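Local coordinates for sterol regulatory element-binding protein cleavage-activating protein (Schizosaccharomyces pombe, PDB 4YHC) that forms, as its WD40 domain, part of an escort protein required for processing of sre1 at low sterol and oxygen levels, at residues 114-126 with 138-150. The protein carries 9 engineered substitutions. Sequence-based numbering, arbitrary orientation.
Sequences HSKPNSKLNVFWM and FELVVVESSGEIQ. Engineered in segment 114-126: S115 (natural residue Cys).
W125 turns the edge of its six-membered ring onto the face of F138, a T-shaped pair with centroids 4.9 Å apart and planes at 83°. With CG anti to its carbonyl carbon (chi1 -69°), the indole also lies under L140, whose CD2 sits over the five-membered ring 4.1 Å from its centroid. A broad, flat tryptophan suits this place because it offers an edge to one neighbour and a face to another, while NE1 is satisfied by S90 of the preceding blade. V123 CG1 presses on L140 CD2 at 3.3 Å, closer than usual van der Waals contact; beta-branched valine suits an extended strand. On the other face of the sheet, F124 crosses V143 obliquely, CE2 to V143 CG2 3.6 Å, and meets V141 CB with its edge; strands 175-182 and 187-193 cover this face. Strands 121-126 and 138-144 run antiparallel, paired from L121 with E144 to M126 with E139. Beyond L121 and E144 the contact turns polar and looser, with K120 exposed and a water bridging H114 N and Q150 OE1. S145, second in the type I turn E144-G147, has a hydroxyl short enough to receive K120 N on OG (3.1 Å). Long but poorly ordered K116 reaches E144, NZ to E144 OE2 3.4 Å in a salt bridge, with E148 a longer partner. This antiparallel hairpin forms the first two strands of a four-stranded WD40 beta-propeller blade, within the predicted third WD repeat.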
ATOM      1  N   HIS A 114     -10.652 -13.101  20.851  1.00 54.53           N
ATOM      2  CA  HIS A 114     -11.902 -13.576  20.223  1.00 56.92           C
ATOM      3  C   HIS A 114     -11.979 -13.070  18.754  1.00 52.11           C
ATOM      4  O   HIS A 114     -11.677 -11.913  18.446  1.00 47.71           O
ATOM      5  CB  HIS A 114     -13.170 -13.195  21.053  1.00 68.59           C
ATOM      6  CG  HIS A 114     -13.438 -14.093  22.243  1.00 74.51           C
ATOM      7  ND1 HIS A 114     -13.761 -15.431  22.124  1.00 72.76           N
ATOM      8  CD2 HIS A 114     -13.441 -13.833  23.579  1.00 74.88           C
ATOM      9  CE1 HIS A 114     -13.944 -15.956  23.324  1.00 68.15           C
ATOM     10  NE2 HIS A 114     -13.760 -15.008  24.224  1.00 69.06           N
ATOM     11  N   SER A 115     -12.298 -14.004  17.869  1.00 54.35           N
ATOM     12  CA  SER A 115     -12.541 -13.789  16.447  1.00 58.78           C
ATOM     13  C   SER A 115     -13.775 -14.593  16.158  1.00 57.37           C
ATOM     14  O   SER A 115     -13.911 -15.670  16.695  1.00 54.86           O
ATOM     15  CB  SER A 115     -11.409 -14.396  15.596  1.00 67.88           C
ATOM     16  OG  SER A 115     -10.713 -13.434  14.846  1.00 71.91           O
ATOM     17  N   LYS A 116     -14.631 -14.142  15.258  1.00 65.34           N
ATOM     18  CA  LYS A 116     -15.879 -14.851  15.007  1.00 73.01           C
ATOM     19  C   LYS A 116     -15.825 -15.690  13.714  1.00 84.98           C
ATOM     20  O   LYS A 116     -16.768 -15.611  12.924  1.00 90.54           O
ATOM     21  CB  LYS A 116     -17.055 -13.862  14.949  1.00 76.54           C
ATOM     22  CG  LYS A 116     -16.845 -12.486  15.591  1.00 85.23           C
ATOM     23  CD  LYS A 116     -16.344 -12.496  17.040  1.00 88.30           C
ATOM     24  CE  LYS A 116     -16.081 -11.076  17.551  1.00 86.21           C
ATOM     25  NZ  LYS A 116     -14.999 -10.967  18.581  1.00 82.84           N
ATOM     26  N   PRO A 117     -14.757 -16.521  13.502  1.00 91.68           N
ATOM     27  CA  PRO A 117     -14.570 -17.201  12.198  1.00 89.19           C
ATOM     28  C   PRO A 117     -15.847 -17.842  11.699  1.00 83.44           C
ATOM     29  O   PRO A 117     -16.500 -18.486  12.507  1.00 85.99           O
ATOM     30  CB  PRO A 117     -13.515 -18.272  12.489  1.00 94.56           C
ATOM     31  CG  PRO A 117     -13.522 -18.447  13.958  1.00 97.62           C
ATOM     32  CD  PRO A 117     -13.859 -17.102  14.512  1.00 96.50           C
ATOM     33  N   ASN A 118     -16.219 -17.717  10.422  1.00 84.01           N
ATOM     34  CA  ASN A 118     -15.382 -17.194   9.321  1.00 86.40           C
ATOM     35  C   ASN A 118     -15.373 -15.648   9.213  1.00 91.66           C
ATOM     36  O   ASN A 118     -15.947 -15.073   8.281  1.00 96.26           O
ATOM     37  CB  ASN A 118     -15.846 -17.766   7.955  1.00105.35           C
ATOM     38  CG  ASN A 118     -16.068 -19.272   7.968  1.00104.42           C
ATOM     39  OD1 ASN A 118     -17.016 -19.759   8.575  1.00104.08           O
ATOM     40  ND2 ASN A 118     -15.224 -20.009   7.253  1.00104.05           N
ATOM     41  N   SER A 119     -14.708 -14.993  10.162  1.00 80.29           N
ATOM     42  CA  SER A 119     -14.510 -13.564  10.157  1.00 70.41           C
ATOM     43  C   SER A 119     -13.201 -13.316   9.440  1.00 52.80           C
ATOM     44  O   SER A 119     -12.215 -14.021   9.656  1.00 45.00           O
ATOM     45  CB  SER A 119     -14.446 -13.027  11.585  1.00 75.55           C
ATOM     46  OG  SER A 119     -14.766 -11.652  11.612  1.00 82.02           O
ATOM     47  N   LYS A 120     -13.236 -12.351   8.544  1.00 46.36           N
ATOM     48  CA  LYS A 120     -12.075 -11.849   7.870  1.00 41.30           C
ATOM     49  C   LYS A 120     -11.521 -10.676   8.714  1.00 37.03           C
ATOM     50  O   LYS A 120     -12.269  -9.833   9.157  1.00 33.94           O
ATOM     51  CB  LYS A 120     -12.468 -11.393   6.458  1.00 41.12           C
ATOM     52  CG  LYS A 120     -12.276 -12.458   5.386  1.00 54.05           C
ATOM     53  CD  LYS A 120     -13.188 -13.682   5.520  1.00 62.42           C
ATOM     54  CE  LYS A 120     -12.629 -14.871   4.739  1.00 67.50           C
ATOM     55  NZ  LYS A 120     -13.655 -15.744   4.103  1.00 69.00           N
ATOM     56  N   LEU A 121     -10.213 -10.649   8.915  1.00 28.47           N
ATOM     57  CA  LEU A 121      -9.568  -9.587   9.687  1.00 32.70           C
ATOM     58  C   LEU A 121      -8.760  -8.612   8.856  1.00 32.49           C
ATOM     59  O   LEU A 121      -8.069  -9.017   7.927  1.00 33.46           O
ATOM     60  CB  LEU A 121      -8.583 -10.191  10.681  1.00 27.06           C
ATOM     61  CG  LEU A 121      -9.118 -11.087  11.765  1.00 33.94           C
ATOM     62  CD1 LEU A 121      -8.032 -11.143  12.843  1.00 33.29           C
ATOM     63  CD2 LEU A 121     -10.438 -10.604  12.358  1.00 34.60           C
ATOM     64  N   ASN A 122      -8.795  -7.351   9.247  1.00 26.95           N
ATOM     65  CA  ASN A 122      -7.772  -6.407   8.843  1.00 27.20           C
ATOM     66  C   ASN A 122      -7.134  -5.867  10.104  1.00 30.54           C
ATOM     67  O   ASN A 122      -7.880  -5.548  11.025  1.00 31.70           O
ATOM     68  CB  ASN A 122      -8.416  -5.310   8.048  1.00 34.00           C
ATOM     69  CG  ASN A 122      -7.420  -4.516   7.253  1.00 46.64           C
ATOM     70  OD1 ASN A 122      -6.264  -4.927   7.079  1.00 48.10           O
ATOM     71  ND2 ASN A 122      -7.858  -3.354   6.761  1.00 53.14           N
ATOM     72  N   VAL A 123      -5.782  -5.817  10.183  1.00 20.89           N
ATOM     73  CA  VAL A 123      -5.077  -5.333  11.361  1.00 15.79           C
ATOM     74  C   VAL A 123      -4.145  -4.182  11.077  1.00 21.73           C
ATOM     75  O   VAL A 123      -3.483  -4.231  10.093  1.00 23.43           O
ATOM     76  CB  VAL A 123      -4.232  -6.466  11.961  1.00 24.05           C
ATOM     77  CG1 VAL A 123      -3.468  -5.925  13.160  1.00 28.96           C
ATOM     78  CG2 VAL A 123      -5.118  -7.620  12.390  1.00 19.32           C
ATOM     79  N   PHE A 124      -4.084  -3.163  11.932  1.00 22.72           N
ATOM     80  CA  PHE A 124      -3.281  -1.962  11.682  1.00 27.89           C
ATOM     81  C   PHE A 124      -2.639  -1.594  12.967  1.00 27.01           C
ATOM     82  O   PHE A 124      -3.295  -1.638  13.976  1.00 28.10           O
ATOM     83  CB  PHE A 124      -4.149  -0.686  11.441  1.00 31.16           C
ATOM     84  CG  PHE A 124      -5.286  -0.888  10.567  1.00 31.02           C
ATOM     85  CD1 PHE A 124      -5.095  -1.135   9.263  1.00 34.31           C
ATOM     86  CD2 PHE A 124      -6.569  -0.783  11.064  1.00 47.11           C
ATOM     87  CE1 PHE A 124      -6.151  -1.305   8.425  1.00 45.05           C
ATOM     88  CE2 PHE A 124      -7.641  -0.973  10.249  1.00 47.57           C
ATOM     89  CZ  PHE A 124      -7.432  -1.244   8.920  1.00 51.36           C
ATOM     90  N   TRP A 125      -1.387  -1.187  12.915  1.00 21.84           N
ATOM     91  CA  TRP A 125      -0.692  -0.543  14.027  1.00 19.12           C
ATOM     92  C   TRP A 125      -0.791   0.980  13.932  1.00 29.75           C
ATOM     93  O   TRP A 125      -0.569   1.561  12.851  1.00 24.61           O
ATOM     94  CB  TRP A 125       0.783  -0.862  13.924  1.00 23.83           C
ATOM     95  CG  TRP A 125       1.183  -2.303  14.183  1.00 24.26           C
ATOM     96  CD1 TRP A 125       0.869  -3.369  13.436  1.00 26.31           C
ATOM     97  CD2 TRP A 125       2.039  -2.766  15.197  1.00 20.58           C
ATOM     98  NE1 TRP A 125       1.492  -4.469  13.901  1.00 24.01           N
ATOM     99  CE2 TRP A 125       2.228  -4.124  14.992  1.00 20.25           C
ATOM    100  CE3 TRP A 125       2.722  -2.143  16.237  1.00 22.10           C
ATOM    101  CZ2 TRP A 125       3.034  -4.932  15.842  1.00 23.49           C
ATOM    102  CZ3 TRP A 125       3.568  -2.916  17.056  1.00 22.91           C
ATOM    103  CH2 TRP A 125       3.688  -4.293  16.876  1.00 26.48           C
ATOM    104  N   MET A 126      -1.066   1.642  15.041  1.00 24.09           N
ATOM    105  CA  MET A 126      -1.025   3.084  15.023  1.00 28.53           C
ATOM    106  C   MET A 126      -0.194   3.594  16.211  1.00 31.29           C
ATOM    107  O   MET A 126      -0.284   3.060  17.290  1.00 33.64           O
ATOM    108  CB  MET A 126      -2.420   3.659  15.063  1.00 25.39           C
ATOM    109  CG  MET A 126      -3.327   3.074  13.925  1.00 29.46           C
ATOM    110  SD  MET A 126      -4.952   3.803  13.952  1.00 39.47           S
ATOM    111  CE  MET A 126      -4.613   5.163  12.895  1.00 46.26           C
ATOM    112  N   PHE A 138       1.674   1.667  21.276  1.00 28.34           N
ATOM    113  CA  PHE A 138       0.955   1.555  20.014  1.00 29.47           C
ATOM    114  C   PHE A 138      -0.485   1.274  20.314  1.00 31.52           C
ATOM    115  O   PHE A 138      -0.797   0.704  21.349  1.00 29.94           O
ATOM    116  CB  PHE A 138       1.457   0.390  19.134  1.00 30.49           C
ATOM    117  CG  PHE A 138       2.877   0.518  18.671  1.00 28.57           C
ATOM    118  CD1 PHE A 138       3.213   1.310  17.552  1.00 30.16           C
ATOM    119  CD2 PHE A 138       3.890  -0.097  19.364  1.00 25.39           C
ATOM    120  CE1 PHE A 138       4.517   1.411  17.123  1.00 25.83           C
ATOM    121  CE2 PHE A 138       5.212   0.011  18.932  1.00 25.04           C
ATOM    122  CZ  PHE A 138       5.528   0.768  17.832  1.00 27.01           C
ATOM    123  N   GLU A 139      -1.353   1.641  19.370  1.00 30.81           N
ATOM    124  CA  GLU A 139      -2.663   1.033  19.268  1.00 34.58           C
ATOM    125  C   GLU A 139      -2.734   0.029  18.138  1.00 28.92           C
ATOM    126  O   GLU A 139      -2.343   0.325  17.016  1.00 30.82           O
ATOM    127  CB  GLU A 139      -3.699   2.121  19.141  1.00 46.50           C
ATOM    128  CG  GLU A 139      -3.745   2.947  20.418  1.00 62.50           C
ATOM    129  CD  GLU A 139      -4.700   4.101  20.336  1.00 71.43           C
ATOM    130  OE1 GLU A 139      -4.475   4.971  19.452  1.00 68.72           O
ATOM    131  OE2 GLU A 139      -5.672   4.103  21.150  1.00 78.19           O
ATOM    132  N   LEU A 140      -3.175  -1.182  18.457  1.00 22.75           N
ATOM    133  CA  LEU A 140      -3.278  -2.256  17.510  1.00 27.88           C
ATOM    134  C   LEU A 140      -4.745  -2.430  17.242  1.00 30.11           C
ATOM    135  O   LEU A 140      -5.515  -2.816  18.166  1.00 27.94           O
ATOM    136  CB  LEU A 140      -2.719  -3.568  18.067  1.00 27.14           C
ATOM    137  CG  LEU A 140      -1.795  -4.483  17.307  1.00 32.34           C
ATOM    138  CD1 LEU A 140      -1.782  -5.887  17.935  1.00 23.70           C
ATOM    139  CD2 LEU A 140      -2.043  -4.552  15.812  1.00 36.69           C
ATOM    140  N   VAL A 141      -5.154  -2.189  16.005  1.00 22.84           N
ATOM    141  CA  VAL A 141      -6.567  -2.206  15.667  1.00 18.61           C
ATOM    142  C   VAL A 141      -6.889  -3.443  14.857  1.00 27.22           C
ATOM    143  O   VAL A 141      -6.232  -3.774  13.852  1.00 23.15           O
ATOM    144  CB  VAL A 141      -6.944  -0.946  14.883  1.00 27.53           C
ATOM    145  CG1 VAL A 141      -8.424  -0.932  14.511  1.00 26.09           C
ATOM    146  CG2 VAL A 141      -6.585   0.310  15.695  1.00 26.37           C
ATOM    147  N   VAL A 142      -7.940  -4.124  15.266  1.00 21.38           N
ATOM    148  CA  VAL A 142      -8.388  -5.314  14.614  1.00 27.12           C
ATOM    149  C   VAL A 142      -9.782  -5.100  14.117  1.00 29.14           C
ATOM    150  O   VAL A 142     -10.707  -4.845  14.908  1.00 27.94           O
ATOM    151  CB  VAL A 142      -8.380  -6.501  15.611  1.00 25.57           C
ATOM    152  CG1 VAL A 142      -8.827  -7.777  14.924  1.00 26.55           C
ATOM    153  CG2 VAL A 142      -6.977  -6.693  16.124  1.00 20.42           C
ATOM    154  N   VAL A 143      -9.945  -5.182  12.809  1.00 21.44           N
ATOM    155  CA  VAL A 143     -11.211  -4.930  12.173  1.00 20.78           C
ATOM    156  C   VAL A 143     -11.750  -6.218  11.593  1.00 30.34           C
ATOM    157  O   VAL A 143     -11.063  -6.918  10.824  1.00 28.69           O
ATOM    158  CB  VAL A 143     -11.117  -3.856  11.049  1.00 27.92           C
ATOM    159  CG1 VAL A 143     -12.488  -3.586  10.442  1.00 24.27           C
ATOM    160  CG2 VAL A 143     -10.532  -2.549  11.593  1.00 29.81           C
ATOM    161  N   GLU A 144     -13.013  -6.505  11.919  1.00 26.23           N
ATOM    162  CA  GLU A 144     -13.680  -7.705  11.428  1.00 31.40           C
ATOM    163  C   GLU A 144     -14.705  -7.378  10.384  1.00 26.80           C
ATOM    164  O   GLU A 144     -15.403  -6.387  10.459  1.00 26.15           O
ATOM    165  CB  GLU A 144     -14.361  -8.442  12.561  1.00 42.61           C
ATOM    166  CG  GLU A 144     -13.401  -9.119  13.516  1.00 55.24           C
ATOM    167  CD  GLU A 144     -14.148  -9.800  14.643  1.00 68.57           C
ATOM    168  OE1 GLU A 144     -14.921 -10.756  14.325  1.00 74.55           O
ATOM    169  OE2 GLU A 144     -13.974  -9.363  15.823  1.00 67.23           O
ATOM    170  N   SER A 145     -14.786  -8.209   9.374  1.00 28.58           N
ATOM    171  CA  SER A 145     -15.789  -7.950   8.324  1.00 36.71           C
ATOM    172  C   SER A 145     -17.216  -7.904   8.868  1.00 37.39           C
ATOM    173  O   SER A 145     -18.091  -7.293   8.266  1.00 36.12           O
ATOM    174  CB  SER A 145     -15.674  -9.010   7.268  1.00 41.31           C
ATOM    175  OG  SER A 145     -15.372 -10.210   7.937  1.00 50.56           O
ATOM    176  N   SER A 146     -17.394  -8.517  10.039  1.00 39.89           N
ATOM    177  CA  SER A 146     -18.642  -8.517  10.793  1.00 44.26           C
ATOM    178  C   SER A 146     -19.087  -7.107  11.197  1.00 43.37           C
ATOM    179  O   SER A 146     -20.257  -6.885  11.425  1.00 39.91           O
ATOM    180  CB  SER A 146     -18.492  -9.415  12.047  1.00 47.84           C
ATOM    181  OG  SER A 146     -17.744  -8.769  13.093  1.00 50.14           O
ATOM    182  N   GLY A 147     -18.170  -6.153  11.277  1.00 36.95           N
ATOM    183  CA  GLY A 147     -18.526  -4.822  11.723  1.00 33.45           C
ATOM    184  C   GLY A 147     -17.996  -4.504  13.093  1.00 36.77           C
ATOM    185  O   GLY A 147     -18.174  -3.413  13.577  1.00 41.75           O
ATOM    186  N   GLU A 148     -17.297  -5.457  13.677  1.00 37.20           N
ATOM    187  CA  GLU A 148     -16.629  -5.322  14.974  1.00 42.71           C
ATOM    188  C   GLU A 148     -15.233  -4.692  14.814  1.00 36.70           C
ATOM    189  O   GLU A 148     -14.479  -5.100  13.951  1.00 30.80           O
ATOM    190  CB  GLU A 148     -16.497  -6.735  15.532  1.00 51.11           C
ATOM    191  CG  GLU A 148     -16.679  -6.906  17.002  1.00 68.95           C
ATOM    192  CD  GLU A 148     -17.538  -8.122  17.330  1.00 90.58           C
ATOM    193  OE1 GLU A 148     -17.968  -8.826  16.376  1.00 96.10           O
ATOM    194  OE2 GLU A 148     -17.793  -8.360  18.546  1.00 97.69           O
ATOM    195  N   ILE A 149     -14.916  -3.687  15.622  1.00 35.08           N
ATOM    196  CA  ILE A 149     -13.596  -3.112  15.666  1.00 35.38           C
ATOM    197  C   ILE A 149     -13.104  -3.128  17.095  1.00 34.20           C
ATOM    198  O   ILE A 149     -13.716  -2.481  17.973  1.00 34.33           O
ATOM    199  CB  ILE A 149     -13.605  -1.648  15.223  1.00 34.32           C
ATOM    200  CG1 ILE A 149     -14.087  -1.541  13.801  1.00 34.37           C
ATOM    201  CG2 ILE A 149     -12.221  -1.042  15.335  1.00 30.14           C
ATOM    202  CD1 ILE A 149     -14.373  -0.126  13.409  1.00 37.25           C
ATOM    203  N   GLN A 150     -11.952  -3.780  17.300  1.00 31.56           N
ATOM    204  CA  GLN A 150     -11.276  -3.847  18.591  1.00 29.18           C
ATOM    205  C   GLN A 150      -9.991  -3.063  18.583  1.00 35.40           C
ATOM    206  O   GLN A 150      -9.175  -3.118  17.622  1.00 27.50           O
ATOM    207  CB  GLN A 150     -10.970  -5.291  18.975  1.00 33.06           C
ATOM    208  CG  GLN A 150     -12.173  -6.211  18.875  1.00 40.71           C
ATOM    209  CD  GLN A 150     -11.867  -7.639  19.205  1.00 53.62           C
ATOM    210  OE1 GLN A 150     -11.116  -7.919  20.119  1.00 53.85           O
ATOM    211  NE2 GLN A 150     -12.474  -8.564  18.467  1.00 66.03           N
TER
HETATM  212  O   HOH W   1     -10.604 -10.181  21.944  1.00 45.54           O